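Local atomic coordinates of flavin-nucleotide-binding protein (Azotobacter vinelandii, PDB entry 6RK0), a protein that binds FAD and heme b and probably acts as a low-potential terminal oxidase associated with the iron-only nitrogenase. Residues S16-V21 and H85-L90; Y70-S75 and R134-G139; G97-R102 and K172-P177. All blocks are in the same frame, centred on the assembly; numbering follows the deposited sequence.

Contact 1: residues S16-V21 and H85-L90; sequences SDRTHV and HQDICL. With FAD (flavin-adenine dinucleotide), chain G.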
# COMPACT_ATOMS: atom_id res chain seq x y z
N SER A 16 13.87 16.05 11.18
CA SER A 16 13.46 17.37 10.71
C SER A 16 12.11 17.71 11.32
O SER A 16 11.37 16.81 11.74
CB SER A 16 13.38 17.42 9.19
OG SER A 16 12.35 16.55 8.76
N ASP A 17 11.74 19.00 11.29
CA ASP A 17 10.40 19.36 11.76
C ASP A 17 9.33 18.64 10.95
O ASP A 17 8.33 18.18 11.51
CB ASP A 17 10.17 20.88 11.65
CG ASP A 17 10.95 21.67 12.66
OD1 ASP A 17 11.54 21.09 13.60
OD2 ASP A 17 10.99 22.89 12.49
N ARG A 18 9.52 18.51 9.63
CA ARG A 18 8.44 17.96 8.82
C ARG A 18 8.31 16.45 8.95
O ARG A 18 7.29 15.92 8.49
CB ARG A 18 8.55 18.42 7.37
CG ARG A 18 9.71 17.86 6.66
CD ARG A 18 9.69 18.31 5.20
NE ARG A 18 10.82 17.74 4.50
CZ ARG A 18 11.13 18.05 3.24
NH1 ARG A 18 10.38 18.84 2.48
NH2 ARG A 18 12.24 17.52 2.72
N THR A 19 9.25 15.78 9.62
CA THR A 19 9.13 14.36 9.93
C THR A 19 8.81 14.09 11.38
O THR A 19 8.83 12.94 11.80
CB THR A 19 10.37 13.57 9.51
OG1 THR A 19 11.56 14.15 10.06
CG2 THR A 19 10.47 13.45 7.98
N HIS A 20 8.43 15.12 12.14
CA HIS A 20 8.13 14.92 13.56
C HIS A 20 6.72 14.36 13.74
O HIS A 20 5.73 15.06 13.45
CB HIS A 20 8.29 16.24 14.31
CG HIS A 20 7.86 16.17 15.74
ND1 HIS A 20 8.52 15.42 16.69
CD2 HIS A 20 6.76 16.67 16.36
CE1 HIS A 20 7.91 15.55 17.85
NE2 HIS A 20 6.82 16.28 17.67
N VAL A 21 6.62 13.12 14.21
CA VAL A 21 5.33 12.48 14.46
C VAL A 21 4.67 13.19 15.64
O VAL A 21 5.23 13.25 16.75
CB VAL A 21 5.54 10.98 14.77
CG1 VAL A 21 4.23 10.31 15.15
CG2 VAL A 21 6.16 10.26 13.60
N HIS A 85 12.21 18.41 -9.56
CA HIS A 85 11.96 19.79 -9.16
C HIS A 85 11.03 19.93 -7.95
O HIS A 85 10.52 21.03 -7.71
CB HIS A 85 11.44 20.58 -10.35
CG HIS A 85 12.34 20.50 -11.55
ND1 HIS A 85 13.62 21.01 -11.55
CD2 HIS A 85 12.17 19.93 -12.77
CE1 HIS A 85 14.19 20.78 -12.72
NE2 HIS A 85 13.33 20.13 -13.48
N GLN A 86 10.83 18.87 -7.18
CA GLN A 86 10.00 18.97 -5.98
C GLN A 86 10.42 17.92 -4.97
O GLN A 86 10.86 16.83 -5.34
CB GLN A 86 8.51 18.79 -6.32
CG GLN A 86 8.18 17.39 -6.79
CD GLN A 86 6.72 17.26 -7.13
OE1 GLN A 86 5.88 17.01 -6.24
NE2 GLN A 86 6.36 17.51 -8.38
N ASP A 87 10.23 18.24 -3.70
CA ASP A 87 10.38 17.26 -2.65
C ASP A 87 9.16 16.34 -2.65
O ASP A 87 8.02 16.79 -2.74
CB ASP A 87 10.50 17.93 -1.27
CG ASP A 87 11.83 18.61 -1.02
OD1 ASP A 87 12.67 18.72 -1.95
OD2 ASP A 87 12.04 19.07 0.13
N ILE A 88 9.42 15.04 -2.55
CA ILE A 88 8.39 14.00 -2.56
C ILE A 88 8.30 13.30 -1.21
O ILE A 88 9.11 13.50 -0.30
CB ILE A 88 8.62 13.00 -3.71
CG1 ILE A 88 9.96 12.27 -3.53
CG2 ILE A 88 8.47 13.69 -5.06
CD1 ILE A 88 10.14 11.06 -4.42
N CYS A 89 7.28 12.44 -1.11
CA CYS A 89 7.12 11.53 0.01
C CYS A 89 7.07 10.13 -0.57
O CYS A 89 6.25 9.85 -1.44
CB CYS A 89 5.82 11.82 0.74
SG CYS A 89 5.43 10.71 2.13
N LEU A 90 7.89 9.23 -0.05
CA LEU A 90 7.84 7.81 -0.41
C LEU A 90 7.41 7.07 0.86
O LEU A 90 8.11 7.10 1.89
CB LEU A 90 9.19 7.35 -0.94
CG LEU A 90 9.25 5.92 -1.48
CD1 LEU A 90 10.38 5.78 -2.49
CD2 LEU A 90 9.43 4.90 -0.34
PA FAD G . 1.07 13.87 12.06
O1A FAD G . 1.57 13.31 13.34
O2A FAD G . 0.45 15.23 12.08
O5B FAD G . 2.22 13.81 10.96
C5B FAD G . 3.48 14.48 11.23
C4B FAD G . 4.60 13.66 10.65
O4B FAD G . 4.59 12.35 11.25
C3B FAD G . 4.51 13.36 9.16
O3B FAD G . 4.90 14.46 8.37
C2B FAD G . 5.38 12.12 9.03
O2B FAD G . 6.73 12.51 8.95
C1B FAD G . 5.10 11.39 10.35
N9A FAD G . 4.09 10.33 10.20
C8A FAD G . 2.73 10.44 10.29
N7A FAD G . 2.11 9.32 10.04
C5A FAD G . 3.12 8.42 9.75
C6A FAD G . 3.10 7.05 9.41
N6A FAD G . 1.98 6.32 9.24
N1A FAD G . 4.29 6.45 9.17
C2A FAD G . 5.41 7.17 9.31
N3A FAD G . 5.56 8.46 9.63
C4A FAD G . 4.35 9.03 9.86
N1 FAD G . -4.81 6.70 10.63
C2 FAD G . -6.12 7.06 10.76
O2 FAD G . -6.45 8.17 11.22
N3 FAD G . -7.12 6.20 10.36
C4 FAD G . -6.92 4.97 9.82
O4 FAD G . -7.85 4.28 9.42
C4X FAD G . -5.53 4.58 9.73
N5 FAD G . -5.23 3.36 9.24
C5X FAD G . -3.88 3.03 9.09
C6 FAD G . -3.55 1.79 8.51
C7 FAD G . -2.22 1.43 8.31
C7M FAD G . -1.88 0.08 7.71
C8 FAD G . -1.20 2.34 8.67
C8M FAD G . 0.23 2.04 8.40
C9 FAD G . -1.54 3.55 9.28
C9A FAD G . -2.85 3.91 9.47
N10 FAD G . -3.22 5.14 10.08
C10 FAD G . -4.55 5.52 10.14
C1' FAD G . -2.22 6.11 10.54
C2' FAD G . -1.95 7.19 9.50
O2' FAD G . -1.04 6.70 8.53
C3' FAD G . -1.35 8.43 10.17
O3' FAD G . -0.17 8.07 10.86
C4' FAD G . -2.32 9.11 11.13
O4' FAD G . -3.57 9.31 10.49
C5' FAD G . -1.79 10.45 11.57
O5' FAD G . -1.49 11.25 10.41
P FAD G . -1.22 12.80 10.52
O1P FAD G . -2.33 13.51 11.25
O2P FAD G . -0.85 13.29 9.13
O3P FAD G . 0.10 12.79 11.43
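Arg18 and Asp87 make the whole contact between residues 16-21 and 85-90, a salt bridge in which the guanidinium meets a single carboxylate oxygen end-on. Arg18 NH1 lies 2.9 Å from Asp87 OD2 and Arg18 NH2 lies 3.0 Å from the same Asp87 OD2, with N-H...O angles of 150° and 142°. Neither bond is straight, as expected when two N-H groups converge on one acceptor. Asp87 OD2 sits close to the guanidinium plane of Arg18, but the carboxylate is turned well out of that plane: NH1 uses the anti lone pair of OD2, whereas NH2 comes from above the carboxylate plane. The reach comes from Arg18, whose CG stands between its own backbone N and carbonyl carbon (chi1 68°) and whose chain then runs fully extended to NE. Arg18 NE forms a second salt bridge, to Glu168, while the other oxygen of Asp87, OD1, pairs with Arg119. Two acids and two arginines thus alternate, which would tend to balance the charges.

In the fold, the bridge ties the loop before strand 28-29 to the region where strand 88-100 begins in the antiparallel sheet of this FMN-binding-clan protein, and Asn52 of the second subunit packs on Arg18. The loop is also part of the FAD pocket. With its side chain directed to Asp87, Arg18 serves the cofactor through its backbone: FAD O3B donates to Arg18 O at 2.8 Å. Thr19 places its CA 3.2 Å from FAD O2B on the same ribose. Further along the loop, Val21 has CG2 beside its backbone N, and this methyl packs 3.5 Å from the ribose ring oxygen FAD O4B.

Contact 2: residues Y70-S75 and R134-G139; sequences YWHGSS and RNFVDG. With HEM (protoporphyrin IX containing Fe), chain C.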
# COMPACT_ATOMS: atom_id res chain seq x y z
N TYR A 70 15.66 3.02 -4.19
CA TYR A 70 15.65 3.15 -5.63
C TYR A 70 14.32 2.63 -6.17
O TYR A 70 13.75 1.69 -5.62
CB TYR A 70 16.77 2.28 -6.28
CG TYR A 70 18.16 2.75 -5.89
CD1 TYR A 70 18.70 2.44 -4.64
CD2 TYR A 70 18.93 3.53 -6.77
CE1 TYR A 70 19.98 2.91 -4.27
CE2 TYR A 70 20.20 3.98 -6.39
CZ TYR A 70 20.70 3.68 -5.14
OH TYR A 70 21.95 4.14 -4.83
N TRP A 71 13.88 3.20 -7.30
CA TRP A 71 12.73 2.67 -8.02
C TRP A 71 12.94 2.96 -9.51
O TRP A 71 13.83 3.75 -9.89
CB TRP A 71 11.39 3.22 -7.48
CG TRP A 71 11.20 4.70 -7.57
CD1 TRP A 71 10.42 5.38 -8.47
CD2 TRP A 71 11.72 5.70 -6.67
NE1 TRP A 71 10.45 6.73 -8.18
CE2 TRP A 71 11.22 6.95 -7.08
CE3 TRP A 71 12.54 5.66 -5.54
CZ2 TRP A 71 11.53 8.15 -6.40
CZ3 TRP A 71 12.88 6.85 -4.89
CH2 TRP A 71 12.36 8.05 -5.32
N HIS A 72 12.18 2.29 -10.36
CA HIS A 72 12.40 2.32 -11.79
C HIS A 72 11.09 2.51 -12.54
O HIS A 72 10.00 2.22 -12.03
CB HIS A 72 13.09 1.04 -12.30
CG HIS A 72 12.13 -0.08 -12.61
ND1 HIS A 72 11.34 -0.70 -11.67
CD2 HIS A 72 11.79 -0.65 -13.79
CE1 HIS A 72 10.56 -1.58 -12.26
NE2 HIS A 72 10.82 -1.57 -13.55
N GLY A 73 11.20 2.91 -13.80
CA GLY A 73 10.05 3.00 -14.69
C GLY A 73 10.52 3.49 -16.03
O GLY A 73 11.67 3.26 -16.43
N SER A 74 9.66 4.14 -16.79
CA SER A 74 10.05 4.60 -18.12
C SER A 74 10.94 5.83 -18.08
O SER A 74 10.67 6.79 -17.34
CB SER A 74 8.80 4.94 -18.93
OG SER A 74 9.13 5.55 -20.16
N SER A 75 11.97 5.85 -18.93
CA SER A 75 12.73 7.08 -19.11
C SER A 75 11.86 8.26 -19.50
O SER A 75 12.24 9.41 -19.24
CB SER A 75 13.82 6.86 -20.15
OG SER A 75 13.28 6.54 -21.41
N ARG A 134 20.37 -4.60 -11.95
CA ARG A 134 20.73 -5.97 -11.60
C ARG A 134 20.59 -6.20 -10.09
O ARG A 134 20.13 -7.26 -9.66
CB ARG A 134 22.14 -6.30 -12.09
CG ARG A 134 22.58 -7.71 -11.69
CD ARG A 134 23.83 -8.20 -12.42
NE ARG A 134 24.10 -9.62 -12.11
CZ ARG A 134 24.90 -10.44 -12.79
NH1 ARG A 134 25.61 -10.03 -13.86
NH2 ARG A 134 25.02 -11.71 -12.39
N ASN A 135 20.97 -5.20 -9.27
CA ASN A 135 20.80 -5.34 -7.83
C ASN A 135 19.32 -5.52 -7.48
O ASN A 135 18.99 -6.29 -6.58
CB ASN A 135 21.35 -4.10 -7.13
CG ASN A 135 22.85 -3.94 -7.25
OD1 ASN A 135 23.59 -4.91 -7.47
ND2 ASN A 135 23.32 -2.70 -7.08
N PHE A 136 18.43 -4.79 -8.16
CA PHE A 136 16.99 -4.93 -7.92
C PHE A 136 16.55 -6.37 -8.17
O PHE A 136 15.92 -7.01 -7.32
CB PHE A 136 16.28 -3.96 -8.85
CG PHE A 136 14.78 -4.01 -8.87
CD1 PHE A 136 14.02 -4.26 -7.73
CD2 PHE A 136 14.13 -3.75 -10.08
CE1 PHE A 136 12.60 -4.24 -7.82
CE2 PHE A 136 12.73 -3.70 -10.16
CZ PHE A 136 11.99 -3.95 -9.02
N VAL A 137 16.85 -6.90 -9.36
CA VAL A 137 16.38 -8.23 -9.71
C VAL A 137 16.95 -9.27 -8.76
O VAL A 137 16.21 -10.13 -8.26
CB VAL A 137 16.76 -8.53 -11.19
CG1 VAL A 137 16.57 -10.00 -11.52
CG2 VAL A 137 15.98 -7.62 -12.12
N ASP A 138 18.26 -9.23 -8.51
CA ASP A 138 18.87 -10.25 -7.67
C ASP A 138 18.53 -10.09 -6.20
O ASP A 138 18.65 -11.06 -5.44
CB ASP A 138 20.39 -10.26 -7.89
CG ASP A 138 20.74 -10.92 -9.20
OD1 ASP A 138 19.87 -11.33 -10.00
OD2 ASP A 138 21.96 -11.09 -9.45
N GLY A 139 18.04 -8.90 -5.81
CA GLY A 139 17.50 -8.73 -4.47
C GLY A 139 16.15 -9.40 -4.28
O GLY A 139 15.78 -9.73 -3.16
CHA HEM C . 7.66 -0.72 -15.94
CHB HEM C . 7.89 -4.17 -12.63
CHC HEM C . 12.52 -4.90 -13.77
CHD HEM C . 12.20 -1.66 -17.27
C1A HEM C . 7.34 -1.61 -14.96
C2A HEM C . 6.02 -1.70 -14.36
C3A HEM C . 6.07 -2.67 -13.42
C4A HEM C . 7.43 -3.17 -13.45
CMA HEM C . 4.98 -3.20 -12.52
CAA HEM C . 4.78 -0.88 -14.76
CBA HEM C . 4.08 -1.42 -16.03
CGA HEM C . 2.68 -0.87 -16.04
O1A HEM C . 1.67 -1.61 -15.76
O2A HEM C . 2.53 0.37 -16.30
C1B HEM C . 9.16 -4.70 -12.66
C2B HEM C . 9.65 -5.71 -11.75
C3B HEM C . 10.94 -5.90 -12.07
C4B HEM C . 11.27 -5.02 -13.18
CMB HEM C . 8.79 -6.36 -10.67
CAB HEM C . 11.98 -6.83 -11.50
CBB HEM C . 11.74 -7.83 -10.66
C1C HEM C . 12.84 -4.09 -14.82
C2C HEM C . 14.12 -4.02 -15.44
C3C HEM C . 14.03 -3.16 -16.45
C4C HEM C . 12.68 -2.65 -16.45
CMC HEM C . 15.34 -4.79 -14.95
CAC HEM C . 15.08 -2.75 -17.45
CBC HEM C . 15.98 -3.65 -17.91
C1D HEM C . 10.94 -1.08 -17.19
C2D HEM C . 10.47 -0.02 -18.03
C3D HEM C . 9.22 0.25 -17.66
C4D HEM C . 8.89 -0.65 -16.57
CMD HEM C . 11.27 0.67 -19.13
CAD HEM C . 8.25 1.25 -18.29
CBD HEM C . 7.39 0.55 -19.36
CGD HEM C . 6.58 1.56 -20.15
O1D HEM C . 5.48 1.96 -19.70
O2D HEM C . 7.04 2.00 -21.23
NA HEM C . 8.20 -2.52 -14.39
NB HEM C . 10.14 -4.29 -13.53
NC HEM C . 11.98 -3.24 -15.45
ND HEM C . 9.97 -1.46 -16.31
FE HEM C . 10.10 -2.85 -14.92
O HOH W 1 9.42 -4.29 -16.30
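His72 and Phe136 touch on the face of the heme where His72 binds the iron, with His72 ND1 3.6 Å from Phe136 CE2. The two rings are an oblique pair, their centroids 5.3 Å apart and their planes at 49°, and no hydrogen bond joins the segments. The tight part is the heme side. His72 NE2 binds the iron at 2.0 Å, and a water at 2.1 Å from HEM FE is the other axial ligand. Phe136 reaches the porphyrin from helix 126-140 with its CG anti to the backbone N (chi1 175°), which carries CE2 to within 3.4 Å of HEM C3B, the pyrrole carbon that bears a vinyl group. The end of that vinyl, HEM CBB, lies over one face of the Phe136 ring, offset toward its rim.

His72 belongs to strand 68-74, paired with strands 54-65 and 159-165 in the antiparallel sheet of a pyridoxamine 5'-phosphate oxidase-like domain, and the helix contributes to the wall of the heme pocket. The backbone of the strand serves the second cofactor: His72 O accepts a hydrogen bond from FAD N3, so one residue contacts both heme and flavin. Trp63 stacks on Phe136, and Phe61 also packs against it, adding to the dense side.

The outward side of the helix is looser. Arg134 is exposed and modelled in two conformers, so its long pairing with Asp138 is doubtful. Asp138 is partly exposed, and its OD1 accepts a hydrogen bond from Trp145 N.

Contact 3: residues G97-R102 and K172-P177; sequences GLVIAR and KVRTGP. With FAD (flavin-adenine dinucleotide), chain G.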
# COMPACT_ATOMS: atom_id res chain seq x y z
N GLY A 97 -2.18 -6.61 11.36
CA GLY A 97 -3.28 -7.22 12.09
C GLY A 97 -4.40 -6.23 12.28
O GLY A 97 -4.19 -5.02 12.22
N LEU A 98 -5.60 -6.75 12.52
CA LEU A 98 -6.76 -5.96 12.92
C LEU A 98 -6.90 -6.07 14.44
O LEU A 98 -6.91 -7.18 14.99
CB LEU A 98 -8.02 -6.48 12.24
CG LEU A 98 -9.28 -5.69 12.56
CD1 LEU A 98 -9.21 -4.25 12.07
CD2 LEU A 98 -10.52 -6.37 12.00
N VAL A 99 -6.95 -4.92 15.12
CA VAL A 99 -6.99 -4.84 16.57
C VAL A 99 -8.44 -4.56 16.99
O VAL A 99 -9.01 -3.50 16.68
CB VAL A 99 -6.02 -3.77 17.09
CG1 VAL A 99 -6.12 -3.66 18.61
CG2 VAL A 99 -4.58 -4.07 16.69
N ILE A 100 -9.04 -5.56 17.65
CA ILE A 100 -10.44 -5.56 18.07
C ILE A 100 -10.48 -5.19 19.55
O ILE A 100 -10.00 -5.94 20.41
CB ILE A 100 -11.04 -6.95 17.85
CG1 ILE A 100 -11.01 -7.32 16.36
CG2 ILE A 100 -12.47 -7.02 18.38
CD1 ILE A 100 -11.26 -8.76 16.05
N ALA A 101 -11.03 -4.02 19.85
CA ALA A 101 -11.10 -3.49 21.20
C ALA A 101 -12.52 -3.61 21.74
O ALA A 101 -13.47 -3.95 21.03
CB ALA A 101 -10.65 -2.05 21.21
N ARG A 102 -12.69 -3.29 23.03
CA ARG A 102 -13.99 -3.28 23.69
C ARG A 102 -14.84 -2.10 23.28
O ARG A 102 -16.07 -2.18 23.39
CB ARG A 102 -13.78 -3.29 25.21
CG ARG A 102 -13.12 -4.53 25.71
CD ARG A 102 -12.40 -4.33 27.05
NE ARG A 102 -11.73 -5.53 27.48
CZ ARG A 102 -10.60 -6.00 26.96
NH1 ARG A 102 -9.87 -5.24 26.12
NH2 ARG A 102 -10.12 -7.17 27.35
N LYS A 172 6.29 4.73 12.11
CA LYS A 172 5.37 4.40 13.17
C LYS A 172 5.19 2.90 13.15
O LYS A 172 5.08 2.30 12.07
CB LYS A 172 3.99 5.12 13.06
CG LYS A 172 4.06 6.61 13.32
CD LYS A 172 2.76 7.32 13.06
CE LYS A 172 1.62 7.07 14.07
NZ LYS A 172 0.39 7.82 13.67
N VAL A 173 5.14 2.29 14.33
CA VAL A 173 4.97 0.85 14.48
C VAL A 173 4.00 0.60 15.60
O VAL A 173 4.16 1.16 16.69
CB VAL A 173 6.32 0.15 14.79
CG1 VAL A 173 6.11 -1.34 15.05
CG2 VAL A 173 7.32 0.38 13.65
N ARG A 174 3.03 -0.29 15.36
CA ARG A 174 2.18 -0.80 16.42
C ARG A 174 2.23 -2.31 16.40
O ARG A 174 2.10 -2.92 15.32
CB ARG A 174 0.72 -0.34 16.31
CG ARG A 174 -0.05 -0.60 17.61
CD ARG A 174 -1.56 -0.65 17.36
NE ARG A 174 -2.32 -0.63 18.61
CZ ARG A 174 -2.51 -1.68 19.42
NH1 ARG A 174 -2.11 -2.90 19.09
NH2 ARG A 174 -3.15 -1.47 20.58
N THR A 175 2.38 -2.90 17.58
CA THR A 175 2.32 -4.34 17.79
C THR A 175 1.44 -4.63 19.01
O THR A 175 1.17 -3.74 19.81
CB THR A 175 3.72 -4.96 18.05
OG1 THR A 175 4.28 -4.39 19.24
CG2 THR A 175 4.69 -4.72 16.89
N GLY A 176 1.07 -5.89 19.17
CA GLY A 176 0.49 -6.38 20.41
C GLY A 176 -1.01 -6.20 20.53
O GLY A 176 -1.72 -5.87 19.57
N PRO A 177 -1.51 -6.42 21.75
CA PRO A 177 -2.96 -6.50 21.97
C PRO A 177 -3.64 -5.14 21.89
O PRO A 177 -3.00 -4.07 21.87
CB PRO A 177 -3.09 -7.11 23.39
CG PRO A 177 -1.77 -7.68 23.69
CD PRO A 177 -0.75 -6.90 22.93
PA FAD G . 1.07 13.87 12.06
O1A FAD G . 1.57 13.31 13.34
O2A FAD G . 0.45 15.23 12.08
O5B FAD G . 2.22 13.81 10.96
C5B FAD G . 3.48 14.48 11.23
C4B FAD G . 4.60 13.66 10.65
O4B FAD G . 4.59 12.35 11.25
C3B FAD G . 4.51 13.36 9.16
O3B FAD G . 4.90 14.46 8.37
C2B FAD G . 5.38 12.12 9.03
O2B FAD G . 6.73 12.51 8.95
C1B FAD G . 5.10 11.39 10.35
N9A FAD G . 4.09 10.33 10.20
C8A FAD G . 2.73 10.44 10.29
N7A FAD G . 2.11 9.32 10.04
C5A FAD G . 3.12 8.42 9.75
C6A FAD G . 3.10 7.05 9.41
N6A FAD G . 1.98 6.32 9.24
N1A FAD G . 4.29 6.45 9.17
C2A FAD G . 5.41 7.17 9.31
N3A FAD G . 5.56 8.46 9.63
C4A FAD G . 4.35 9.03 9.86
N1 FAD G . -4.81 6.70 10.63
C2 FAD G . -6.12 7.06 10.76
O2 FAD G . -6.45 8.17 11.22
N3 FAD G . -7.12 6.20 10.36
C4 FAD G . -6.92 4.97 9.82
O4 FAD G . -7.85 4.28 9.42
C4X FAD G . -5.53 4.58 9.73
N5 FAD G . -5.23 3.36 9.24
C5X FAD G . -3.88 3.03 9.09
C6 FAD G . -3.55 1.79 8.51
C7 FAD G . -2.22 1.43 8.31
C7M FAD G . -1.88 0.08 7.71
C8 FAD G . -1.20 2.34 8.67
C8M FAD G . 0.23 2.04 8.40
C9 FAD G . -1.54 3.55 9.28
C9A FAD G . -2.85 3.91 9.47
N10 FAD G . -3.22 5.14 10.08
C10 FAD G . -4.55 5.52 10.14
C1' FAD G . -2.22 6.11 10.54
C2' FAD G . -1.95 7.19 9.50
O2' FAD G . -1.04 6.70 8.53
C3' FAD G . -1.35 8.43 10.17
O3' FAD G . -0.17 8.07 10.86
C4' FAD G . -2.32 9.11 11.13
O4' FAD G . -3.57 9.31 10.49
C5' FAD G . -1.79 10.45 11.57
O5' FAD G . -1.49 11.25 10.41
P FAD G . -1.22 12.80 10.52
O1P FAD G . -2.33 13.51 11.25
O2P FAD G . -0.85 13.29 9.13
O3P FAD G . 0.10 12.79 11.43
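Val99 packs with both methyls against the guanidinium of Arg174, the main meeting of residues 97-102 with 172-177. Val99 CG2 comes 3.6 Å from Arg174 NH1, while Val99 CG1 stands over one face of the guanidinium, 3.9 Å above its plane and offset toward the rim. The branch is set with CG1 anti to the backbone N (chi1 177°), which turns both methyls toward the flat group. Pro177 and Gly176 add only a thin margin, such as Val99 CG1 at 4.4 Å from Pro177 C.

One step outward, the rotation of the guanidinium is fixed by bonds along its edge. Arg174 NH1 and NH2 both donate to Pro177 O, at 3.1 Å and 2.9 Å respectively, both from the same face of the Pro177 carbonyl plane, with Pro177 O itself close to the guanidinium plane. A further bond, from Arg174 NH1 to Gly176 O at 3.0 Å, is weak. The side chain, extended from CG to NE, runs alongside the backbone that follows it, and Asn110 of strand 108-118 completes the grip: its OD1 accepts from Arg174 NH1 and its ND2 donates to Gly176 O.

Two residues earlier on strand 169-174, Lys172 bends at chi3 (72°), bringing NZ to 2.9 Å from FAD O3', while its CD lies 3.5 Å from FAD C5A of the adenine. The same NZ also bonds the heme propionate oxygen O2A. Strands 88-100 and 169-174 both flank strand 108-118, and the arrangement belongs to the antiparallel sheet of the FMN-binding-clan fold, here bearing a site where one lysine bonds both FAD and heme.

The three contacts are spread over one antiparallel sheet. Contacts 1 and 2 have centres 23 Å apart and touch where Leu90 and Ile88 pack on Trp71; residues 70-75 fall between the two segments of contact 1, and 85-90 between those of contact 2. Both segments of contact 1 precede those of contact 3, yet both contacts use strand 88-100, near its beginning and at its end, and Val21 packs on Lys172 between them, 26 Å separating their centres. Contacts 2 and 3 lie on opposite sides of the chain's centre, about 18 Å apart at the nearest atoms. Contacts 1 and 3 border the same FAD, which is also hydrogen-bonded to Pro59 O and Arg78 NE of the second subunit, so each flavin site is built by both chains.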